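Local coordinates for protein peptidoglycan-N-acetylmuramic acid deacetylase PdaA (Bacillus subtilis, PDB 1W17) that removes the acetyl group from N-acetylmuramic acid residues of peptidoglycan, a step toward the muramic delta-lactam of the spore cortex, at residues K54-Y59 with G181-F186. Residues are numbered along the deposited sequence; the frame is centred on the assembly and turned at random.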
loop_
_atom_site.group_PDB
_atom_site.type_symbol
_atom_site.label_atom_id
_atom_site.label_comp_id
_atom_site.label_asym_id
_atom_site.label_seq_id
_atom_site.Cartn_x
_atom_site.Cartn_y
_atom_site.Cartn_z
ATOM N N LYS A 54 -7.009 6.333 -17.347
ATOM C CA LYS A 54 -8.005 7.394 -17.407
ATOM C C LYS A 54 -7.991 8.304 -16.186
ATOM O O LYS A 54 -8.152 9.518 -16.304
ATOM C CB LYS A 54 -9.403 6.800 -17.571
ATOM C CG LYS A 54 -10.473 7.838 -17.862
ATOM C CD LYS A 54 -11.777 7.161 -18.199
ATOM C CE LYS A 54 -12.778 8.137 -18.789
ATOM N NZ LYS A 54 -13.946 7.392 -19.348
ATOM N N TYR A 55 -7.811 7.718 -15.008
ATOM C CA TYR A 55 -7.795 8.512 -13.794
ATOM C C TYR A 55 -6.417 8.532 -13.160
ATOM O O TYR A 55 -5.414 8.180 -13.792
ATOM C CB TYR A 55 -8.838 7.977 -12.814
ATOM C CG TYR A 55 -10.224 8.061 -13.391
ATOM C CD1 TYR A 55 -10.840 6.940 -13.947
ATOM C CD2 TYR A 55 -10.893 9.281 -13.453
ATOM C CE1 TYR A 55 -12.089 7.031 -14.555
ATOM C CE2 TYR A 55 -12.132 9.387 -14.059
ATOM C CZ TYR A 55 -12.729 8.259 -14.609
ATOM O OH TYR A 55 -13.962 8.362 -15.210
ATOM N N ASP A 56 -6.354 8.933 -11.906
ATOM C CA ASP A 56 -5.062 8.990 -11.257
ATOM C C ASP A 56 -4.913 7.753 -10.379
ATOM O O ASP A 56 -5.377 7.725 -9.221
ATOM C CB ASP A 56 -4.946 10.312 -10.482
ATOM C CG ASP A 56 -4.967 11.550 -11.421
ATOM O OD1 ASP A 56 -5.148 12.681 -10.921
ATOM O OD2 ASP A 56 -4.794 11.386 -12.655
ATOM N N ALA A 57 -4.308 6.718 -10.981
ATOM C CA ALA A 57 -4.096 5.431 -10.324
ATOM C C ALA A 57 -3.045 4.559 -11.015
ATOM O O ALA A 57 -2.795 4.686 -12.213
ATOM C CB ALA A 57 -5.431 4.668 -10.227
ATOM N N PHE A 58 -2.428 3.670 -10.249
ATOM C CA PHE A 58 -1.408 2.760 -10.767
ATOM C C PHE A 58 -1.226 1.534 -9.879
ATOM O O PHE A 58 -1.561 1.556 -8.694
ATOM C CB PHE A 58 -0.041 3.451 -10.904
ATOM C CG PHE A 58 0.389 4.232 -9.681
ATOM C CD1 PHE A 58 -0.030 5.551 -9.491
ATOM C CD2 PHE A 58 1.208 3.647 -8.718
ATOM C CE1 PHE A 58 0.364 6.276 -8.354
ATOM C CE2 PHE A 58 1.601 4.347 -7.589
ATOM C CZ PHE A 58 1.178 5.674 -7.401
ATOM N N TYR A 59 -0.701 0.464 -10.466
ATOM C CA TYR A 59 -0.439 -0.760 -9.726
ATOM C C TYR A 59 0.997 -1.182 -9.911
ATOM O O TYR A 59 1.449 -2.153 -9.305
ATOM C CB TYR A 59 -1.370 -1.902 -10.147
ATOM C CG TYR A 59 -1.330 -2.322 -11.608
ATOM C CD1 TYR A 59 -2.017 -1.603 -12.584
ATOM C CD2 TYR A 59 -0.712 -3.508 -11.989
ATOM C CE1 TYR A 59 -2.107 -2.069 -13.915
ATOM C CE2 TYR A 59 -0.795 -3.987 -13.313
ATOM C CZ TYR A 59 -1.494 -3.268 -14.257
ATOM O OH TYR A 59 -1.606 -3.785 -15.534
ATOM N N GLY A 181 -8.223 15.214 -5.008
ATOM C CA GLY A 181 -6.769 15.292 -4.959
ATOM C C GLY A 181 -5.997 14.016 -4.662
ATOM O O GLY A 181 -4.779 14.052 -4.483
ATOM N N TYR A 182 -6.681 12.883 -4.620
ATOM C CA TYR A 182 -5.994 11.631 -4.331
ATOM C C TYR A 182 -5.504 10.841 -5.523
ATOM O O TYR A 182 -6.115 10.808 -6.588
ATOM C CB TYR A 182 -6.883 10.705 -3.498
ATOM C CG TYR A 182 -7.042 11.127 -2.068
ATOM C CD1 TYR A 182 -8.022 12.051 -1.697
ATOM C CD2 TYR A 182 -6.187 10.622 -1.074
ATOM C CE1 TYR A 182 -8.154 12.470 -0.361
ATOM C CE2 TYR A 182 -6.317 11.037 0.266
ATOM C CZ TYR A 182 -7.301 11.965 0.603
ATOM O OH TYR A 182 -7.418 12.416 1.906
ATOM N N GLN A 183 -4.376 10.187 -5.310
ATOM C CA GLN A 183 -3.769 9.315 -6.297
ATOM C C GLN A 183 -4.159 7.936 -5.751
ATOM O O GLN A 183 -3.826 7.646 -4.611
ATOM C CB GLN A 183 -2.259 9.495 -6.209
ATOM C CG GLN A 183 -1.464 8.986 -7.355
ATOM C CD GLN A 183 -1.720 9.762 -8.621
ATOM O OE1 GLN A 183 -1.802 10.992 -8.614
ATOM N NE2 GLN A 183 -1.838 9.048 -9.719
ATOM N N THR A 184 -4.857 7.101 -6.520
ATOM C CA THR A 184 -5.240 5.786 -6.020
ATOM C C THR A 184 -4.153 4.772 -6.306
ATOM O O THR A 184 -3.746 4.562 -7.458
ATOM C CB THR A 184 -6.572 5.313 -6.619
ATOM O OG1 THR A 184 -7.621 6.138 -6.100
ATOM C CG2 THR A 184 -6.851 3.846 -6.243
ATOM N N VAL A 185 -3.684 4.137 -5.244
ATOM C CA VAL A 185 -2.605 3.174 -5.370
ATOM C C VAL A 185 -3.011 1.707 -5.188
ATOM O O VAL A 185 -3.403 1.296 -4.098
ATOM C CB VAL A 185 -1.518 3.500 -4.325
ATOM C CG1 VAL A 185 -0.296 2.596 -4.500
ATOM C CG2 VAL A 185 -1.143 4.981 -4.427
ATOM N N PHE A 186 -2.882 0.911 -6.243
ATOM C CA PHE A 186 -3.176 -0.500 -6.112
ATOM C C PHE A 186 -1.904 -1.276 -5.768
ATOM O O PHE A 186 -1.112 -0.814 -4.952
ATOM C CB PHE A 186 -3.856 -1.006 -7.388
ATOM C CG PHE A 186 -5.219 -0.412 -7.595
ATOM C CD1 PHE A 186 -6.259 -0.730 -6.735
ATOM C CD2 PHE A 186 -5.463 0.475 -8.640
ATOM C CE1 PHE A 186 -7.541 -0.177 -6.909
ATOM C CE2 PHE A 186 -6.747 1.035 -8.826
ATOM C CZ PHE A 186 -7.782 0.703 -7.954
HETATM O O HOH W 1 -7.857 8.679 -7.059
#
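Phe58 sets its ring carbon CG between its own backbone N and carbonyl carbon (chi1 48°), which swings the ring across to Gln183 and Val185. Gln183 answers with CG anti to its N and a bend at the next torsion (chi2 67°). The two side chains cross at about a right angle. Gln183 CG meets the ring edge, 3.4 Å from Phe58 CE1. The amide is turned 26° from the ring plane, and its NE2 lies in that plane at the edge. Gln183 NE2 also packs 3.4 Å from Asp56 CB. Val185 runs alongside Phe58, with CG2 3.8 Å from Phe58 CZ. With an alanine here instead of Gln183, the Phe58 ring edge and Asp56 CB would probably lose their packing partner, leaving a gap.

The backbones pair as parallel strands. Strand 57-58 lies at one edge of a short three-stranded parallel sheet centred on 183-185, probably part of the distorted beta/alpha barrel of the NodB homology domain. Thr184 N donates to Asp56 O (2.8 Å), with the donor tilted from the carbonyl plane. Phe58 N returns a longer bond to Thr184 O (3.2 Å), and Phe186 N donates to Phe58 O (2.9 Å). A water bonded to Tyr182 O and Thr184 OG1 reaches Asp56 O weakly.

On the face opposite Phe58, Ala57 CB lies 3.8 Å from Thr184 CB. It also touches the Phe186 ring, which stacks on Trp31. Helix 249-257 covers Phe58 and Gln183 through Met253. Val185 lies about 8 Å, between side chains, from Asp73, the probable proton acceptor.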